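Local structure of iron dependent repressor (Sulfolobus solfataricus, 2X4H) at residues F16-T21 with N35-D40; E50-L55 with V61-D66; H85-I90 with N123-P128. The protein is probably a DNA-binding, metal-dependent transcription factor of the DtxR/MntR family, and binds several zinc ions. One frame throughout, in Å; residues are numbered along the deposited sequence.

Overall arrangement
From the N terminus, helix 13-27 and helix 34-41 meet in contact 1, which closes a loop of 13 residues between its segments. The chain then enters helix 45-57, and contact 2 closes a tighter turn, five residues long, onto strand 61-64. These two contacts touch through Tyr18 and Leu19 on one side and Glu51, Leu55 and Val61 on the other, joining the helices and the hairpin of the DNA-binding domain. Contact 3 lies on the opposite side of the chain's centre, about 28 Å from contact 1 between centres, and ties helix 72-94 to the end of helix 115-124. All three follow in series; none nests or crosses.

Contact 1 of 3, residues F16-T21 with N35-D40; sequences FSYLLT and NRIAKD
The Thr21 methyl CG2 touches Asp40 and Ile37 of segment 35-40, neighbours on one face of that helix. The Thr21 and Asp40 side chains approach at a slant, with Thr21 CG2 3.7 Å from Asp40 OD1. Thr21 CG2 also lies 4.3 Å from Ile37 CA. With OG1 beside the backbone N (chi1 -58°), CG2 falls anti to that N and meets the other helix. Thr21 OG1 donates to Ser17 O over 2.9 Å. That oxygen also accepts from Thr21 N, the two donors coming from opposite faces of the carbonyl plane; the hydroxyl bond helps to hold chi1, and so the methyl, in place. A serine in this place could keep the hydroxyl bond, but loss of the methyl would probably open a gap beside Ile37 and the Asp40 carboxylate.

Tyr18, one turn before, adds the second apolar touch. Its ring end leans nearer to helix 35-40 than its first bond suggests, and Tyr18 CD2 comes obliquely to Ile37 CG2 at 4.3 Å. Val48 and Glu51 of helix 45-57 also pack on this tyrosine. The Asp40 carboxylate has further partners: Asp40 OD1 is hydrogen-bonded to Tyr25 OH, and Asp40 OD2 lies 3.5 Å from Arg36 NH1. This oxygen stands off to one side of the flat guanidinium, with no N-H aimed at it, so that attraction is of charge alone.

No hydrogen bond links the two segments, whose axes pass 10.3 Å apart at 120°. This packing of helix 13-27 on helix 34-41 is part of the three-helix core of the winged-helix DNA-binding domain, whose helix-turn-helix is probably formed by helices 34-41 and 45-57, as in DtxR/MntR repressors.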
loop_
_atom_site.group_PDB
_atom_site.type_symbol
_atom_site.label_atom_id
_atom_site.label_comp_id
_atom_site.label_asym_id
_atom_site.label_seq_id
_atom_site.Cartn_x
_atom_site.Cartn_y
_atom_site.Cartn_z
ATOM N N PHE C 16 9.277 8.357 -3.983
ATOM C CA PHE C 16 9.913 9.277 -4.887
ATOM C C PHE C 16 11.118 8.658 -5.607
ATOM O O PHE C 16 11.221 8.759 -6.824
ATOM C CB PHE C 16 10.346 10.518 -4.113
ATOM C CG PHE C 16 10.861 11.619 -4.963
ATOM C CD1 PHE C 16 10.052 12.209 -5.917
ATOM C CD2 PHE C 16 12.139 12.127 -4.760
ATOM C CE1 PHE C 16 10.514 13.265 -6.676
ATOM C CE2 PHE C 16 12.603 13.181 -5.522
ATOM C CZ PHE C 16 11.792 13.742 -6.487
ATOM N N SER C 17 12.030 8.050 -4.850
ATOM C CA SER C 17 13.190 7.344 -5.427
ATOM C C SER C 17 12.805 6.249 -6.422
ATOM O O SER C 17 13.428 6.108 -7.472
ATOM C CB SER C 17 14.049 6.736 -4.317
ATOM O OG SER C 17 14.802 7.749 -3.695
ATOM N N TYR C 18 11.786 5.461 -6.069
ATOM C CA TYR C 18 11.274 4.438 -6.976
ATOM C C TYR C 18 10.858 5.074 -8.278
ATOM O O TYR C 18 11.259 4.623 -9.338
ATOM C CB TYR C 18 10.058 3.718 -6.384
ATOM C CG TYR C 18 10.360 2.488 -5.577
ATOM C CD1 TYR C 18 10.955 2.579 -4.318
ATOM C CD2 TYR C 18 9.996 1.225 -6.043
ATOM C CE1 TYR C 18 11.225 1.439 -3.559
ATOM C CE2 TYR C 18 10.250 0.085 -5.291
ATOM C CZ TYR C 18 10.859 0.194 -4.052
ATOM O OH TYR C 18 11.105 -0.945 -3.319
ATOM N N LEU C 19 10.049 6.126 -8.189
ATOM C CA LEU C 19 9.476 6.751 -9.376
ATOM C C LEU C 19 10.513 7.412 -10.254
ATOM O O LEU C 19 10.351 7.438 -11.473
ATOM C CB LEU C 19 8.404 7.783 -9.027
ATOM C CG LEU C 19 7.163 7.300 -8.276
ATOM C CD1 LEU C 19 6.159 8.430 -8.201
ATOM C CD2 LEU C 19 6.538 6.048 -8.911
ATOM N N LEU C 20 11.564 7.961 -9.655
ATOM C CA LEU C 20 12.641 8.561 -10.449
ATOM C C LEU C 20 13.437 7.461 -11.142
ATOM O O LEU C 20 13.935 7.664 -12.243
ATOM C CB LEU C 20 13.570 9.422 -9.586
ATOM C CG LEU C 20 13.006 10.782 -9.167
ATOM C CD1 LEU C 20 13.712 11.328 -7.928
ATOM C CD2 LEU C 20 13.091 11.770 -10.334
ATOM N N THR C 21 13.552 6.297 -10.502
ATOM C CA THR C 21 14.257 5.176 -11.117
ATOM C C THR C 21 13.449 4.558 -12.256
ATOM O O THR C 21 14.000 4.216 -13.286
ATOM C CB THR C 21 14.564 4.082 -10.118
ATOM O OG1 THR C 21 15.340 4.617 -9.043
ATOM C CG2 THR C 21 15.340 2.987 -10.793
ATOM N N ASN C 35 13.669 -6.285 -11.366
ATOM C CA ASN C 35 15.049 -6.536 -10.906
ATOM C C ASN C 35 16.073 -5.447 -11.265
ATOM O O ASN C 35 17.104 -5.310 -10.598
ATOM C CB ASN C 35 15.482 -7.910 -11.377
ATOM C CG ASN C 35 14.559 -8.985 -10.849
ATOM O OD1 ASN C 35 14.608 -9.329 -9.674
ATOM N ND2 ASN C 35 13.674 -9.479 -11.700
ATOM N N ARG C 36 15.779 -4.646 -12.283
ATOM C CA ARG C 36 16.639 -3.498 -12.598
ATOM C C ARG C 36 16.432 -2.388 -11.571
ATOM O O ARG C 36 17.398 -1.796 -11.089
ATOM C CB ARG C 36 16.391 -2.981 -14.024
ATOM C CG ARG C 36 16.768 -3.966 -15.143
ATOM C CD ARG C 36 18.273 -4.277 -15.208
ATOM N NE ARG C 36 19.094 -3.170 -15.708
ATOM C CZ ARG C 36 20.028 -2.506 -15.021
ATOM N NH1 ARG C 36 20.286 -2.783 -13.749
ATOM N NH2 ARG C 36 20.714 -1.529 -15.628
ATOM N N ILE C 37 15.168 -2.135 -11.230
ATOM C CA ILE C 37 14.810 -1.194 -10.169
ATOM C C ILE C 37 15.494 -1.585 -8.864
ATOM O O ILE C 37 16.018 -0.731 -8.146
ATOM C CB ILE C 37 13.301 -1.164 -9.911
ATOM C CG1 ILE C 37 12.529 -0.734 -11.164
ATOM C CG2 ILE C 37 12.985 -0.235 -8.735
ATOM C CD1 ILE C 37 11.003 -0.859 -11.029
ATOM N N ALA C 38 15.484 -2.885 -8.579
ATOM C CA ALA C 38 16.036 -3.432 -7.348
ATOM C C ALA C 38 17.538 -3.198 -7.265
ATOM O O ALA C 38 18.055 -2.748 -6.237
ATOM C CB ALA C 38 15.723 -4.931 -7.257
ATOM N N LYS C 39 18.234 -3.500 -8.356
ATOM C CA LYS C 39 19.683 -3.307 -8.408
ATOM C C LYS C 39 20.073 -1.822 -8.358
ATOM O O LYS C 39 21.026 -1.438 -7.646
ATOM C CB LYS C 39 20.240 -3.972 -9.666
ATOM C CG LYS C 39 21.767 -4.124 -9.705
ATOM C CD LYS C 39 22.192 -4.808 -11.012
ATOM C CE LYS C 39 23.701 -4.942 -11.147
ATOM N NZ LYS C 39 24.033 -5.905 -12.252
ATOM N N ASP C 40 19.336 -0.984 -9.084
ATOM C CA ASP C 40 19.614 0.464 -9.063
ATOM C C ASP C 40 19.496 1.054 -7.646
ATOM O O ASP C 40 20.353 1.821 -7.227
ATOM C CB ASP C 40 18.695 1.212 -10.037
ATOM C CG ASP C 40 18.911 0.791 -11.497
ATOM O OD1 ASP C 40 18.051 1.097 -12.352
ATOM O OD2 ASP C 40 19.939 0.143 -11.794
#

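Contact 2 of 3, residues E50-L55 with V61-D66. With ZN (zinc ion), chain L; ZN (zinc ion), chain K; ZN (zinc ion), chain H.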
loop_
_atom_site.group_PDB
_atom_site.type_symbol
_atom_site.label_atom_id
_atom_site.label_comp_id
_atom_site.label_asym_id
_atom_site.label_seq_id
_atom_site.Cartn_x
_atom_site.Cartn_y
_atom_site.Cartn_z
ATOM N N GLU C 50 6.620 -5.852 -4.022
ATOM C CA GLU C 50 5.621 -5.464 -3.034
ATOM C C GLU C 50 5.346 -3.971 -3.151
ATOM O O GLU C 50 4.190 -3.561 -3.242
ATOM C CB GLU C 50 6.100 -5.831 -1.621
ATOM C CG GLU C 50 5.208 -5.394 -0.466
ATOM C CD GLU C 50 3.852 -6.081 -0.387
ATOM O OE1 GLU C 50 2.940 -5.438 0.156
ATOM O OE2 GLU C 50 3.693 -7.228 -0.831
ATOM N N GLU C 51 6.402 -3.161 -3.181
ATOM C CA GLU C 51 6.213 -1.704 -3.215
ATOM C C GLU C 51 5.551 -1.306 -4.518
ATOM O O GLU C 51 4.595 -0.532 -4.520
ATOM C CB GLU C 51 7.522 -0.939 -2.982
ATOM C CG GLU C 51 7.379 0.622 -2.924
ATOM C CD GLU C 51 6.465 1.098 -1.808
ATOM O OE1 GLU C 51 6.061 0.285 -0.976
ATOM O OE2 GLU C 51 6.123 2.288 -1.729
ATOM N N VAL C 52 6.004 -1.875 -5.629
ATOM C CA VAL C 52 5.356 -1.582 -6.908
ATOM C C VAL C 52 3.837 -1.820 -6.879
ATOM O O VAL C 52 3.093 -1.032 -7.444
ATOM C CB VAL C 52 6.047 -2.279 -8.089
ATOM C CG1 VAL C 52 5.174 -2.222 -9.339
ATOM C CG2 VAL C 52 7.393 -1.599 -8.378
ATOM N N SER C 53 3.352 -2.834 -6.173
ATOM C CA SER C 53 1.900 -3.091 -6.169
ATOM C C SER C 53 1.143 -2.045 -5.363
ATOM O O SER C 53 0.040 -1.655 -5.730
ATOM C CB SER C 53 1.546 -4.542 -5.732
ATOM O OG SER C 53 1.918 -4.786 -4.402
ATOM N N HIS C 54 1.763 -1.536 -4.306
ATOM C CA HIS C 54 1.240 -0.349 -3.621
ATOM C C HIS C 54 1.238 0.933 -4.450
ATOM O O HIS C 54 0.304 1.733 -4.349
ATOM C CB HIS C 54 1.972 -0.131 -2.299
ATOM C CG HIS C 54 1.629 -1.163 -1.269
ATOM N ND1 HIS C 54 0.334 -1.388 -0.863
ATOM C CD2 HIS C 54 2.399 -2.028 -0.571
ATOM C CE1 HIS C 54 0.316 -2.347 0.045
ATOM N NE2 HIS C 54 1.556 -2.759 0.235
ATOM N N LEU C 55 2.277 1.127 -5.260
ATOM C CA LEU C 55 2.344 2.285 -6.160
ATOM C C LEU C 55 1.296 2.177 -7.271
ATOM O O LEU C 55 0.748 3.189 -7.705
ATOM C CB LEU C 55 3.746 2.440 -6.770
ATOM C CG LEU C 55 4.918 2.864 -5.878
ATOM C CD1 LEU C 55 6.247 2.653 -6.601
ATOM C CD2 LEU C 55 4.780 4.309 -5.449
ATOM N N VAL C 61 1.889 4.152 -10.791
ATOM C CA VAL C 61 2.484 3.278 -11.805
ATOM C C VAL C 61 1.492 2.271 -12.391
ATOM O O VAL C 61 0.411 2.020 -11.841
ATOM C CB VAL C 61 3.717 2.510 -11.284
ATOM C CG1 VAL C 61 4.753 3.477 -10.737
ATOM C CG2 VAL C 61 3.317 1.487 -10.255
ATOM N N LYS C 62 1.873 1.739 -13.549
ATOM C CA LYS C 62 1.168 0.642 -14.199
ATOM C C LYS C 62 2.210 -0.424 -14.499
ATOM O O LYS C 62 3.253 -0.144 -15.096
ATOM C CB LYS C 62 0.471 1.099 -15.487
ATOM N N LYS C 63 1.935 -1.634 -14.040
ATOM C CA LYS C 63 2.821 -2.755 -14.266
ATOM C C LYS C 63 2.272 -3.438 -15.502
ATOM O O LYS C 63 1.102 -3.788 -15.525
ATOM C CB LYS C 63 2.800 -3.675 -13.052
ATOM C CG LYS C 63 3.901 -4.726 -12.997
ATOM C CD LYS C 63 3.815 -5.486 -11.650
ATOM C CE LYS C 63 4.517 -6.825 -11.654
ATOM N NZ LYS C 63 5.925 -6.746 -12.115
ATOM N N LYS C 64 3.097 -3.542 -16.542
ATOM C CA LYS C 64 2.737 -4.188 -17.808
ATOM C C LYS C 64 3.695 -5.359 -18.059
ATOM O O LYS C 64 4.513 -5.682 -17.196
ATOM C CB LYS C 64 2.791 -3.159 -18.946
ATOM C CG LYS C 64 1.592 -2.186 -18.949
ATOM C CD LYS C 64 1.918 -0.807 -19.559
ATOM C CE LYS C 64 0.730 0.152 -19.444
ATOM N NZ LYS C 64 0.892 1.328 -20.328
ATOM N N GLU C 65 3.594 -6.002 -19.219
ATOM C CA GLU C 65 4.458 -7.140 -19.540
ATOM C C GLU C 65 5.897 -6.720 -19.780
ATOM O O GLU C 65 6.817 -7.503 -19.585
ATOM C CB GLU C 65 3.978 -7.832 -20.805
ATOM C CG GLU C 65 2.573 -8.349 -20.742
ATOM C CD GLU C 65 2.257 -9.231 -21.917
ATOM O OE1 GLU C 65 1.249 -9.968 -21.852
ATOM O OE2 GLU C 65 3.030 -9.209 -22.895
ATOM N N ASP C 66 6.050 -5.490 -20.255
ATOM C CA ASP C 66 7.329 -4.855 -20.559
ATOM C C ASP C 66 8.092 -4.486 -19.284
ATOM O O ASP C 66 9.311 -4.322 -19.310
ATOM C CB ASP C 66 7.038 -3.557 -21.354
ATOM C CG ASP C 66 8.246 -3.042 -22.144
ATOM O OD1 ASP C 66 9.282 -3.745 -22.203
ATOM O OD2 ASP C 66 8.148 -1.936 -22.729
HETATM ZN ZN ZN L . 2.290 -4.224 1.322
HETATM ZN ZN ZN K . 4.910 3.149 -0.795
HETATM ZN ZN ZN H . 1.677 -10.973 -23.798
#
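Val61 lays its CG2 methyl against the CB of Leu55 at 3.6 Å, joining the third helix of a winged-helix domain to the first strand of its wing. The strand pairs with 67-70 to make the hairpin. Val61 CG2 is flanked by both its backbone N and its carbonyl carbon, and that turn of the side chain brings it to the helix, where Val61 CG2 also meets Val52 CG1 at 4.2 Å. Val52 CG1 touches Lys63 CD in turn, so the aliphatic part of the lysine extends the apolar strip. Leu19 and Ile22 of helix 13-27 pack on Val61 as well.

The helix turns other residues to metal. Glu50 OE1 and His54 NE2 bind one zinc ion, at 1.8 Å and 2.0 Å, and Glu15 and Glu51 of the second subunit join them there. Glu51 OE2 binds the reciprocal zinc together with Glu15 of its own chain and Glu50 and His54 of the second subunit. Both glutamates bend at chi2 to reach their ions. Beyond the strand, Glu65 grips a further zinc with both carboxylate oxygens, in company with residues of the third subunit.

Between the backbones there is one link: the Val61 N-H reaches Leu55 O over 3.4 Å at 156°, a weak hydrogen bond.

Contact 3 of 3, residues H85-I90 with N123-P128. With ZN (zinc ion), chain M; ZN (zinc ion), chain N.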
loop_
_atom_site.group_PDB
_atom_site.type_symbol
_atom_site.label_atom_id
_atom_site.label_comp_id
_atom_site.label_asym_id
_atom_site.label_seq_id
_atom_site.Cartn_x
_atom_site.Cartn_y
_atom_site.Cartn_z
ATOM N N HIS C 85 9.958 20.586 -2.201
ATOM C CA HIS C 85 11.292 20.623 -1.627
ATOM C C HIS C 85 11.925 22.001 -1.875
ATOM O O HIS C 85 12.394 22.672 -0.948
ATOM C CB HIS C 85 12.180 19.482 -2.202
ATOM C CG HIS C 85 13.625 19.582 -1.806
ATOM N ND1 HIS C 85 14.074 19.284 -0.532
ATOM C CD2 HIS C 85 14.706 20.032 -2.495
ATOM C CE1 HIS C 85 15.377 19.511 -0.471
ATOM N NE2 HIS C 85 15.780 19.996 -1.639
ATOM N N ARG C 86 11.866 22.449 -3.119
ATOM C CA ARG C 86 12.587 23.628 -3.558
ATOM C C ARG C 86 11.904 24.954 -3.164
ATOM O O ARG C 86 12.583 25.937 -2.818
ATOM C CB ARG C 86 12.817 23.502 -5.071
ATOM C CG ARG C 86 13.801 22.395 -5.400
ATOM C CD ARG C 86 14.006 22.133 -6.888
ATOM N NE ARG C 86 14.933 21.015 -7.052
ATOM C CZ ARG C 86 15.221 20.391 -8.193
ATOM N NH1 ARG C 86 14.648 20.711 -9.338
ATOM N NH2 ARG C 86 16.067 19.380 -8.171
ATOM N N VAL C 87 10.573 24.991 -3.187
ATOM C CA VAL C 87 9.856 26.140 -2.653
ATOM C C VAL C 87 10.131 26.308 -1.150
ATOM O O VAL C 87 10.415 27.415 -0.694
ATOM C CB VAL C 87 8.351 26.042 -2.941
ATOM C CG1 VAL C 87 7.576 27.105 -2.167
ATOM C CG2 VAL C 87 8.096 26.139 -4.463
ATOM N N ILE C 88 10.068 25.224 -0.377
ATOM C CA ILE C 88 10.425 25.296 1.040
ATOM C C ILE C 88 11.864 25.787 1.222
ATOM O O ILE C 88 12.107 26.659 2.047
ATOM C CB ILE C 88 10.206 23.954 1.763
ATOM C CG1 ILE C 88 8.724 23.773 2.099
ATOM C CG2 ILE C 88 10.984 23.916 3.088
ATOM C CD1 ILE C 88 8.348 22.355 2.380
ATOM N N GLU C 89 12.807 25.282 0.429
ATOM C CA GLU C 89 14.186 25.731 0.548
ATOM C C GLU C 89 14.307 27.241 0.454
ATOM O O GLU C 89 15.069 27.842 1.198
ATOM C CB GLU C 89 15.077 25.158 -0.549
ATOM C CG GLU C 89 15.375 23.723 -0.417
ATOM C CD GLU C 89 16.580 23.288 -1.237
ATOM O OE1 GLU C 89 16.808 23.831 -2.360
ATOM O OE2 GLU C 89 17.268 22.351 -0.759
ATOM N N ILE C 90 13.591 27.833 -0.503
ATOM C CA ILE C 90 13.625 29.266 -0.718
ATOM C C ILE C 90 13.103 30.020 0.489
ATOM O O ILE C 90 13.717 31.013 0.906
ATOM C CB ILE C 90 12.854 29.700 -1.981
ATOM C CG1 ILE C 90 13.652 29.304 -3.229
ATOM C CG2 ILE C 90 12.624 31.242 -2.003
ATOM C CD1 ILE C 90 12.935 29.511 -4.542
ATOM N N ASN C 123 3.385 31.071 -5.000
ATOM C CA ASN C 123 2.916 32.417 -5.360
ATOM C C ASN C 123 3.434 33.501 -4.398
ATOM O O ASN C 123 3.884 34.545 -4.825
ATOM C CB ASN C 123 1.385 32.459 -5.461
ATOM C CG ASN C 123 0.851 31.602 -6.608
ATOM O OD1 ASN C 123 1.607 31.096 -7.441
ATOM N ND2 ASN C 123 -0.456 31.416 -6.635
ATOM N N TYR C 124 3.371 33.238 -3.099
ATOM C CA TYR C 124 3.815 34.194 -2.075
ATOM C C TYR C 124 5.285 34.575 -2.229
ATOM O O TYR C 124 5.639 35.717 -1.989
ATOM C CB TYR C 124 3.568 33.590 -0.716
ATOM C CG TYR C 124 3.913 34.422 0.479
ATOM C CD1 TYR C 124 3.039 35.407 0.937
ATOM C CD2 TYR C 124 5.080 34.171 1.208
ATOM C CE1 TYR C 124 3.346 36.169 2.081
ATOM C CE2 TYR C 124 5.392 34.904 2.350
ATOM C CZ TYR C 124 4.521 35.907 2.775
ATOM O OH TYR C 124 4.830 36.646 3.889
ATOM N N LEU C 125 6.122 33.623 -2.649
ATOM C CA LEU C 125 7.559 33.858 -2.852
ATOM C C LEU C 125 7.888 34.415 -4.226
ATOM O O LEU C 125 9.054 34.543 -4.583
ATOM C CB LEU C 125 8.333 32.562 -2.655
ATOM C CG LEU C 125 8.236 31.937 -1.252
ATOM C CD1 LEU C 125 8.840 30.493 -1.266
ATOM C CD2 LEU C 125 8.890 32.799 -0.186
ATOM N N GLY C 126 6.864 34.702 -5.022
ATOM C CA GLY C 126 7.036 35.318 -6.318
ATOM C C GLY C 126 7.294 34.349 -7.449
ATOM O O GLY C 126 7.993 34.706 -8.396
ATOM N N LYS C 127 6.723 33.149 -7.363
ATOM C CA LYS C 127 6.865 32.100 -8.402
ATOM C C LYS C 127 8.303 31.803 -8.823
ATOM O O LYS C 127 8.611 31.798 -10.002
ATOM C CB LYS C 127 6.046 32.466 -9.638
ATOM C CG LYS C 127 4.615 32.793 -9.314
ATOM C CD LYS C 127 3.744 32.984 -10.530
ATOM C CE LYS C 127 2.309 33.218 -10.059
ATOM N NZ LYS C 127 1.391 33.529 -11.179
ATOM N N PRO C 128 9.183 31.502 -7.864
ATOM C CA PRO C 128 10.595 31.324 -8.204
ATOM C C PRO C 128 10.844 30.189 -9.196
ATOM O O PRO C 128 10.200 29.114 -9.098
ATOM C CB PRO C 128 11.216 30.944 -6.877
ATOM C CG PRO C 128 10.064 30.311 -6.065
ATOM C CD PRO C 128 8.875 31.100 -6.474
HETATM ZN ZN ZN M . 17.623 20.548 -1.751
HETATM ZN ZN ZN N . 17.911 23.052 -3.686
HETATM O O HOH W 1 17.477 20.626 -3.966
#
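Leu125 pushes its CD1 methyl into the hollow between Val87 and Ile90 on helix 85-90. At the floor Leu125 CD1 lies 3.5 Å from Val87 O, with Val87 CG1 at 3.7 Å and Ile90 CG2 at 3.9 Å forming the rims. The Ile90 and Leu125 side chains run alongside, head against tail, whereas Val87 meets Leu125 at a slant.

Ile90 is itself a two-pronged bump. A first torsion of -73° sets CG2 anti to the backbone N, on the Leu125 side, and sends CG1 the other way, carrying CD1 to the ring of Pro128. There Ile90 CD1 stands 3.2 Å from Pro128 CB, closer than carbon atoms usually come, so the exact fit is doubtful although the packing is plain. Tyr122 lies against both Val87 and Pro128, and Ile137 also touches Ile90.

The bend that offers both knobs comes from the end of helix 115-124. Gly126 closes it in a Schellman motif with a phi of 86°, where a side chain would jam against the Leu125 carbonyl O. Leu125 comes before Gly126 and Pro128 after it, and both point their first bonds at the helix.

On a separate flank the same helix carries a zinc pair. Glu89 bridges it, with OE1 on one ion at 1.9 Å and OE2 on the other at 2.1 Å, and water 1 binds both. His85 and Cys103 join the second ion, Cys131 and His133 the first.

Chemically the two flanks differ: toward 123-128 the helix has apolar packing without a hydrogen bond, while on the metal side the shared carboxylate probably offsets part of the zinc charge and holds the two ions together.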